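Local coordinates for protein purine nucleoside phosphorylase (Caulobacter vibrioides, PDB 1XFJ) that probably acts as a purine nucleoside phosphorylase of the YfiH/LACC1 family, splitting inosine and methylthioadenosine with phosphate and deaminating adenosine, at residues N71-I82 with W88-V99; K101-A112 with Y250-E260. All coordinates share one frame; numbering follows the deposited sequence.

In the fold
Contact 1 and contact 2 meet at strand 70-72, which lies beside strand 106-111 in a five-stranded sheet; the backbone of Asn71 bonds there to Ile106 and Gly108. Contact 2 is buried and pairs two interior strands of that sheet almost wholly through regular antiparallel backbone bonds, with mostly small or apolar side chains on both faces. Contact 1 is only partly buried. It leaves the same sheet at its edge, runs through a loop that touches solvent, and ends in strands 81-83 and 97-100 of a second, six-stranded sheet. Its chemistry is correspondingly mixed, with a carboxylate gathering loop N-H groups, an amide on an indole, and a short parallel pairing.

Contact 1: N71-I82 with W88-V99; sequences NVCYQIHSTIAI and WGDARPEGDAVV
Asp96 binds the loop of 71-82 through its carboxylate, which collects four hydrogen bonds from three consecutive residues. OD2 accepts three of them: Ile76 N arrives on the syn side, the hydroxyl of Ser78 on the anti side (OG to Asp96 OD2 2.7 Å), and Ser78 N from above the carboxylate plane. OD1 takes His77 N at 2.9 Å through a rather bent bond (133°) and is also bonded by ND1 of His131. Together these bonds fix the rotation of the carboxylate. Ser78 OG in turn receives Ile80 N in an ST turn, a role open to it because chi1 of 67° sets the hydroxyl between the backbone N and carbonyl carbon. The backbone of Asp96 is also engaged, its N meeting Ile80 O at 2.9 Å in the carbonyl plane.

Before this turn, Tyr74 N donates to Pro93 O (2.9 Å) and Tyr74 O receives Gly95 N. After it, Ile82 takes part in a parallel pairing, with its N on Ala97 O and its O on Val99 N (2.8 Å). At the far end, Asn71 OD1 rests 3.2 Å from Trp88 CD2, over the indole face, with the amide nearly perpendicular to the ring; CB adds a CH-pi contact. Pro93 CG covers the opposite face nearer the rim, and CG2 of Ile82 packs against CZ2 of Trp88 at 3.8 Å.

The contact thus spans two sheets: Asn71 pairs with strand 106-111, Val98 with strand 126-132, while Ala81 and Val99 pack on helix 141-151.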
# COMPACT_ATOMS: atom_id res chain seq x y z
N ASN A 71 3.69 10.46 7.58
CA ASN A 71 3.26 11.17 6.38
C ASN A 71 2.37 10.27 5.51
O ASN A 71 2.86 9.32 4.89
CB ASN A 71 4.48 11.62 5.58
CG ASN A 71 5.39 12.58 6.35
OD1 ASN A 71 5.30 13.80 6.19
ND2 ASN A 71 6.25 12.03 7.19
N VAL A 72 1.08 10.57 5.47
CA VAL A 72 0.13 9.80 4.68
C VAL A 72 -0.74 10.77 3.89
O VAL A 72 -1.20 11.78 4.41
CB VAL A 72 -0.75 8.91 5.57
CG1 VAL A 72 -1.68 8.07 4.71
CG2 VAL A 72 0.12 8.02 6.44
N CYS A 73 -0.96 10.46 2.61
CA CYS A 73 -1.75 11.32 1.74
C CYS A 73 -3.25 11.14 1.82
O CYS A 73 -3.76 10.22 2.46
CB CYS A 73 -1.38 11.09 0.27
SG CYS A 73 0.30 11.43 -0.20
N TYR A 74 -3.94 12.05 1.14
CA TYR A 74 -5.38 12.01 0.97
C TYR A 74 -5.31 11.25 -0.35
O TYR A 74 -5.08 11.84 -1.40
CB TYR A 74 -5.94 13.42 0.74
CG TYR A 74 -7.39 13.48 0.29
CD1 TYR A 74 -8.42 13.02 1.12
CD2 TYR A 74 -7.73 14.02 -0.94
CE1 TYR A 74 -9.75 13.11 0.72
CE2 TYR A 74 -9.06 14.12 -1.35
CZ TYR A 74 -10.06 13.67 -0.52
OH TYR A 74 -11.38 13.77 -0.93
N GLN A 75 -5.44 9.93 -0.27
CA GLN A 75 -5.32 9.09 -1.45
C GLN A 75 -6.51 9.19 -2.40
O GLN A 75 -7.66 9.09 -1.99
CB GLN A 75 -5.08 7.64 -1.01
CG GLN A 75 -4.02 7.55 0.07
CD GLN A 75 -3.63 6.13 0.43
OE1 GLN A 75 -4.45 5.21 0.36
NE2 GLN A 75 -2.38 5.95 0.85
N ILE A 76 -6.21 9.39 -3.68
CA ILE A 76 -7.24 9.56 -4.71
C ILE A 76 -7.06 8.63 -5.91
O ILE A 76 -7.58 8.89 -6.99
CB ILE A 76 -7.25 11.01 -5.21
CG1 ILE A 76 -5.83 11.41 -5.63
CG2 ILE A 76 -7.76 11.95 -4.12
CD1 ILE A 76 -5.72 12.82 -6.20
N HIS A 77 -6.32 7.54 -5.70
CA HIS A 77 -6.06 6.56 -6.76
C HIS A 77 -5.36 7.13 -7.98
O HIS A 77 -5.58 6.70 -9.11
CB HIS A 77 -7.36 5.87 -7.18
CG HIS A 77 -7.90 4.93 -6.14
ND1 HIS A 77 -8.70 5.34 -5.10
CD2 HIS A 77 -7.70 3.60 -5.96
CE1 HIS A 77 -8.98 4.30 -4.33
NE2 HIS A 77 -8.38 3.24 -4.82
N SER A 78 -4.48 8.09 -7.73
CA SER A 78 -3.72 8.75 -8.78
C SER A 78 -2.34 8.12 -8.92
O SER A 78 -2.07 7.06 -8.35
CB SER A 78 -3.54 10.22 -8.44
OG SER A 78 -2.71 10.37 -7.30
N THR A 79 -1.48 8.78 -9.68
CA THR A 79 -0.11 8.35 -9.89
C THR A 79 0.79 9.44 -9.32
O THR A 79 1.99 9.50 -9.61
CB THR A 79 0.22 8.16 -11.39
OG1 THR A 79 0.10 9.42 -12.06
CG2 THR A 79 -0.73 7.16 -12.02
N ILE A 80 0.20 10.31 -8.50
CA ILE A 80 0.93 11.41 -7.88
C ILE A 80 1.81 10.96 -6.72
O ILE A 80 1.34 10.38 -5.74
CB ILE A 80 -0.04 12.49 -7.34
CG1 ILE A 80 -0.89 13.04 -8.49
CG2 ILE A 80 0.74 13.61 -6.67
CD1 ILE A 80 -1.98 14.01 -8.04
N ALA A 81 3.11 11.22 -6.85
CA ALA A 81 4.08 10.85 -5.82
C ALA A 81 4.59 12.13 -5.18
O ALA A 81 5.20 12.97 -5.85
CB ALA A 81 5.24 10.07 -6.44
N ILE A 82 4.35 12.27 -3.88
CA ILE A 82 4.75 13.45 -3.13
C ILE A 82 6.01 13.21 -2.31
O ILE A 82 6.20 12.13 -1.74
CB ILE A 82 3.62 13.88 -2.15
CG1 ILE A 82 2.32 14.09 -2.92
CG2 ILE A 82 4.02 15.15 -1.42
CD1 ILE A 82 2.39 15.17 -3.97
N TRP A 88 4.02 16.72 8.19
CA TRP A 88 2.94 17.49 7.57
C TRP A 88 1.89 17.80 8.62
O TRP A 88 0.86 18.41 8.32
CB TRP A 88 2.28 16.70 6.43
CG TRP A 88 3.16 16.44 5.25
CD1 TRP A 88 4.13 17.26 4.76
CD2 TRP A 88 3.10 15.32 4.37
NE1 TRP A 88 4.68 16.72 3.62
CE2 TRP A 88 4.06 15.52 3.36
CE3 TRP A 88 2.32 14.15 4.33
CZ2 TRP A 88 4.27 14.61 2.32
CZ3 TRP A 88 2.53 13.24 3.30
CH2 TRP A 88 3.49 13.48 2.31
N GLY A 89 2.15 17.39 9.86
CA GLY A 89 1.20 17.63 10.93
C GLY A 89 -0.05 16.80 10.71
O GLY A 89 0.01 15.58 10.64
N ASP A 90 -1.19 17.47 10.61
CA ASP A 90 -2.46 16.79 10.39
C ASP A 90 -2.91 17.04 8.96
O ASP A 90 -4.06 16.77 8.60
CB ASP A 90 -3.51 17.29 11.38
CG ASP A 90 -3.84 18.76 11.19
OD1 ASP A 90 -2.90 19.58 11.11
OD2 ASP A 90 -5.04 19.09 11.13
N ALA A 91 -2.00 17.56 8.14
CA ALA A 91 -2.30 17.84 6.75
C ALA A 91 -2.27 16.56 5.93
O ALA A 91 -1.43 15.68 6.15
CB ALA A 91 -1.30 18.84 6.19
N ARG A 92 -3.19 16.46 4.98
CA ARG A 92 -3.27 15.29 4.11
C ARG A 92 -3.20 15.75 2.66
O ARG A 92 -4.22 15.92 2.00
CB ARG A 92 -4.57 14.53 4.36
CG ARG A 92 -4.68 13.94 5.76
CD ARG A 92 -5.96 13.13 5.92
NE ARG A 92 -7.15 13.97 5.87
CZ ARG A 92 -8.40 13.49 5.89
NH1 ARG A 92 -8.61 12.19 5.95
NH2 ARG A 92 -9.43 14.33 5.84
N PRO A 93 -1.98 15.96 2.14
CA PRO A 93 -1.85 16.40 0.75
C PRO A 93 -2.36 15.33 -0.21
O PRO A 93 -2.24 14.14 0.07
CB PRO A 93 -0.35 16.65 0.60
CG PRO A 93 0.25 15.68 1.56
CD PRO A 93 -0.66 15.78 2.76
N GLU A 94 -2.95 15.75 -1.33
CA GLU A 94 -3.47 14.80 -2.30
C GLU A 94 -2.33 14.03 -2.95
O GLU A 94 -1.32 14.61 -3.34
CB GLU A 94 -4.28 15.52 -3.38
CG GLU A 94 -5.45 16.34 -2.85
CD GLU A 94 -5.09 17.79 -2.60
OE1 GLU A 94 -3.98 18.06 -2.10
OE2 GLU A 94 -5.93 18.67 -2.90
N GLY A 95 -2.49 12.71 -3.07
CA GLY A 95 -1.45 11.90 -3.68
C GLY A 95 -1.62 10.43 -3.34
O GLY A 95 -2.47 10.07 -2.53
N ASP A 96 -0.81 9.58 -3.96
CA ASP A 96 -0.91 8.16 -3.69
C ASP A 96 0.43 7.47 -3.50
O ASP A 96 0.56 6.26 -3.65
CB ASP A 96 -1.72 7.49 -4.81
CG ASP A 96 -3.19 7.85 -4.73
OD1 ASP A 96 -3.95 7.09 -4.09
OD2 ASP A 96 -3.58 8.90 -5.27
N ALA A 97 1.43 8.27 -3.15
CA ALA A 97 2.77 7.76 -2.88
C ALA A 97 3.52 8.81 -2.07
O ALA A 97 3.41 10.01 -2.34
CB ALA A 97 3.50 7.47 -4.18
N VAL A 98 4.28 8.36 -1.08
CA VAL A 98 5.06 9.26 -0.24
C VAL A 98 6.52 8.85 -0.35
O VAL A 98 6.88 7.71 -0.04
CB VAL A 98 4.59 9.20 1.23
CG1 VAL A 98 5.40 10.18 2.08
CG2 VAL A 98 3.11 9.54 1.32
N VAL A 99 7.36 9.78 -0.80
CA VAL A 99 8.78 9.52 -0.99
C VAL A 99 9.64 10.40 -0.09
O VAL A 99 9.30 11.56 0.14
CB VAL A 99 9.17 9.79 -2.46
CG1 VAL A 99 10.63 9.47 -2.70
CG2 VAL A 99 8.27 8.98 -3.39

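Contact 2: K101-A112 with Y250-E260; sequences KTPGVICGAMAA and YGRLLSAITLE
Strands 106-111 and 253-259 pair antiparallel through three hydrogen-bonded pairs, Cys107 with Ile257, Ala109 with Ser255 and Ala111 with Leu253. Each pair exchanges two N-H to O bonds, the shortest running from Leu253 N to Ala111 O at 2.7 Å. Between them, the non-hydrogen-bonded pair Gly108 and Ala256 brings its CA atoms to 4.1 Å, closeness probably eased by the missing side chain of Gly108. On that face CG2 of Ile106 meets CB of Ala256 at 3.7 Å. Leu254, with CG anti to the backbone N (chi1 -170°), swings CD1 back over the neighbouring strand to reach Ala109 O at 3.4 Å and CG of Met110, a selenomethionine.

Beyond Cys107 the two segments are joined by a side-chain bond, a water bridge and one further backbone bond. Thr258 OG1 donates to Val105 O at 2.6 Å from well above the carbonyl plane. A water bridges Val105 O, Thr102 O and Leu259 N, while Gly104 N, in the type II turn from Thr102 to Val105, meets Leu259 O at 2.8 Å. CD1 of Leu259 lies against the Lys101 backbone. At the other end CB of Ala112 packs on Gly251 O and on CD1 of Tyr250. There Arg252 NE bonds Tyr250 O (2.9 Å), and its NH2 makes a salt bridge with Asp249.

Further out, strands 70-72 and 20-25 flank the pair. Cys107 and Ile257 face strand 126-132 of the six-stranded sheet, placing this antiparallel ladder at the packed interface of the alpha-beta-beta-alpha fold.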
# COMPACT_ATOMS: atom_id res chain seq x y z
N LYS A 101 13.95 11.13 1.60
CA LYS A 101 15.37 10.86 1.74
C LYS A 101 15.75 11.45 3.09
O LYS A 101 16.93 11.59 3.43
CB LYS A 101 16.17 11.56 0.64
CG LYS A 101 16.14 13.08 0.71
CD LYS A 101 17.00 13.71 -0.38
CE LYS A 101 16.93 15.23 -0.33
NZ LYS A 101 17.80 15.85 -1.37
N THR A 102 14.73 11.80 3.87
CA THR A 102 14.93 12.42 5.18
C THR A 102 14.77 11.44 6.34
O THR A 102 13.71 10.83 6.50
CB THR A 102 13.94 13.58 5.37
OG1 THR A 102 14.06 14.50 4.27
CG2 THR A 102 14.21 14.31 6.68
N PRO A 103 15.82 11.28 7.16
CA PRO A 103 15.75 10.37 8.31
C PRO A 103 14.64 10.82 9.25
O PRO A 103 14.45 12.02 9.47
CB PRO A 103 17.13 10.50 8.93
CG PRO A 103 18.01 10.79 7.75
CD PRO A 103 17.19 11.80 6.99
N GLY A 104 13.90 9.87 9.81
CA GLY A 104 12.83 10.21 10.72
C GLY A 104 11.46 10.26 10.07
O GLY A 104 10.45 10.04 10.74
N VAL A 105 11.42 10.55 8.78
CA VAL A 105 10.15 10.61 8.06
C VAL A 105 9.62 9.21 7.80
O VAL A 105 10.33 8.34 7.30
CB VAL A 105 10.30 11.34 6.71
CG1 VAL A 105 9.02 11.20 5.89
CG2 VAL A 105 10.61 12.81 6.95
N ILE A 106 8.36 8.99 8.16
CA ILE A 106 7.72 7.70 7.96
C ILE A 106 6.78 7.83 6.77
O ILE A 106 5.77 8.51 6.85
CB ILE A 106 6.90 7.28 9.20
CG1 ILE A 106 7.79 7.25 10.44
CG2 ILE A 106 6.28 5.91 8.97
CD1 ILE A 106 7.02 7.04 11.73
N CYS A 107 7.14 7.18 5.66
CA CYS A 107 6.31 7.22 4.46
C CYS A 107 5.25 6.14 4.58
O CYS A 107 5.57 4.96 4.73
CB CYS A 107 7.16 6.97 3.22
SG CYS A 107 8.49 8.17 2.96
N GLY A 108 3.98 6.53 4.50
CA GLY A 108 2.92 5.54 4.63
C GLY A 108 1.86 5.57 3.54
O GLY A 108 1.64 6.60 2.89
N ALA A 109 1.22 4.42 3.35
CA ALA A 109 0.15 4.25 2.38
C ALA A 109 -0.95 3.45 3.06
O ALA A 109 -0.66 2.56 3.87
CB ALA A 109 0.66 3.50 1.14
N MSE A 110 -2.20 3.77 2.75
CA MSE A 110 -3.35 3.08 3.33
C MSE A 110 -4.04 2.19 2.32
O MSE A 110 -4.07 2.49 1.13
CB MSE A 110 -4.39 4.09 3.82
CG MSE A 110 -3.92 5.08 4.85
SE MSE A 110 -5.41 6.23 5.27
CE MSE A 110 -5.41 7.31 3.67
N ALA A 111 -4.64 1.10 2.80
CA ALA A 111 -5.34 0.18 1.91
C ALA A 111 -6.20 -0.82 2.66
O ALA A 111 -6.04 -1.03 3.87
CB ALA A 111 -4.34 -0.55 1.03
N ALA A 112 -7.12 -1.43 1.93
CA ALA A 112 -8.03 -2.43 2.46
C ALA A 112 -8.48 -3.24 1.25
O ALA A 112 -9.67 -3.33 0.97
CB ALA A 112 -9.22 -1.77 3.15
N TYR A 250 -15.28 0.72 5.97
CA TYR A 250 -14.33 -0.31 6.37
C TYR A 250 -13.08 0.32 6.96
O TYR A 250 -12.79 1.49 6.71
CB TYR A 250 -13.96 -1.17 5.17
CG TYR A 250 -13.68 -0.37 3.92
CD1 TYR A 250 -12.41 0.15 3.66
CD2 TYR A 250 -14.71 -0.07 3.03
CE1 TYR A 250 -12.18 0.96 2.54
CE2 TYR A 250 -14.49 0.72 1.91
CZ TYR A 250 -13.23 1.23 1.67
OH TYR A 250 -13.04 2.03 0.57
N GLY A 251 -12.36 -0.46 7.76
CA GLY A 251 -11.13 0.03 8.36
C GLY A 251 -10.05 0.06 7.30
O GLY A 251 -10.17 -0.62 6.28
N ARG A 252 -9.01 0.85 7.53
CA ARG A 252 -7.91 0.97 6.58
C ARG A 252 -6.60 0.51 7.22
O ARG A 252 -6.29 0.87 8.36
CB ARG A 252 -7.74 2.43 6.12
CG ARG A 252 -9.06 3.17 5.87
CD ARG A 252 -9.93 2.44 4.86
NE ARG A 252 -11.28 3.01 4.82
CZ ARG A 252 -11.57 4.21 4.33
NH1 ARG A 252 -10.61 4.97 3.83
NH2 ARG A 252 -12.82 4.65 4.37
N LEU A 253 -5.85 -0.30 6.48
CA LEU A 253 -4.56 -0.82 6.95
C LEU A 253 -3.44 0.11 6.51
O LEU A 253 -3.47 0.64 5.40
CB LEU A 253 -4.31 -2.19 6.33
CG LEU A 253 -5.35 -3.26 6.58
CD1 LEU A 253 -5.19 -4.38 5.55
CD2 LEU A 253 -5.18 -3.79 8.00
N LEU A 254 -2.44 0.29 7.36
CA LEU A 254 -1.32 1.13 7.01
C LEU A 254 -0.11 0.27 6.67
O LEU A 254 0.07 -0.80 7.24
CB LEU A 254 -0.95 2.07 8.16
CG LEU A 254 0.07 3.14 7.76
CD1 LEU A 254 -0.62 4.16 6.87
CD2 LEU A 254 0.63 3.83 8.99
N SER A 255 0.70 0.74 5.73
CA SER A 255 1.93 0.07 5.34
C SER A 255 2.91 1.23 5.29
O SER A 255 2.61 2.26 4.69
CB SER A 255 1.80 -0.58 3.97
OG SER A 255 0.85 -1.63 3.99
N ALA A 256 4.06 1.09 5.93
CA ALA A 256 5.00 2.21 5.94
C ALA A 256 6.46 1.81 6.02
O ALA A 256 6.79 0.68 6.38
CB ALA A 256 4.66 3.15 7.10
N ILE A 257 7.32 2.76 5.68
CA ILE A 257 8.75 2.53 5.70
C ILE A 257 9.43 3.84 6.07
O ILE A 257 8.91 4.92 5.80
CB ILE A 257 9.22 2.03 4.31
CG1 ILE A 257 10.71 1.67 4.35
CG2 ILE A 257 8.93 3.08 3.24
CD1 ILE A 257 11.18 0.90 3.12
N THR A 258 10.59 3.74 6.71
CA THR A 258 11.30 4.94 7.12
C THR A 258 12.80 4.76 7.18
O THR A 258 13.30 3.64 7.37
CB THR A 258 10.83 5.39 8.53
OG1 THR A 258 11.47 6.61 8.89
CG2 THR A 258 11.17 4.32 9.56
N LEU A 259 13.52 5.86 7.01
CA LEU A 259 14.97 5.87 7.11
C LEU A 259 15.16 6.23 8.58
O LEU A 259 14.82 7.33 9.00
CB LEU A 259 15.56 6.96 6.22
CG LEU A 259 15.47 6.74 4.70
CD1 LEU A 259 15.88 8.00 3.95
CD2 LEU A 259 16.34 5.56 4.30
N GLU A 260 15.68 5.30 9.37
CA GLU A 260 15.88 5.54 10.79
C GLU A 260 16.79 6.72 11.09
O GLU A 260 17.69 6.99 10.28
CB GLU A 260 16.42 4.27 11.46
CG GLU A 260 15.43 3.12 11.50
CD GLU A 260 16.04 1.83 12.02
OE1 GLU A 260 15.28 0.87 12.24
OE2 GLU A 260 17.27 1.78 12.19
O HOH W 1 12.42 8.42 5.78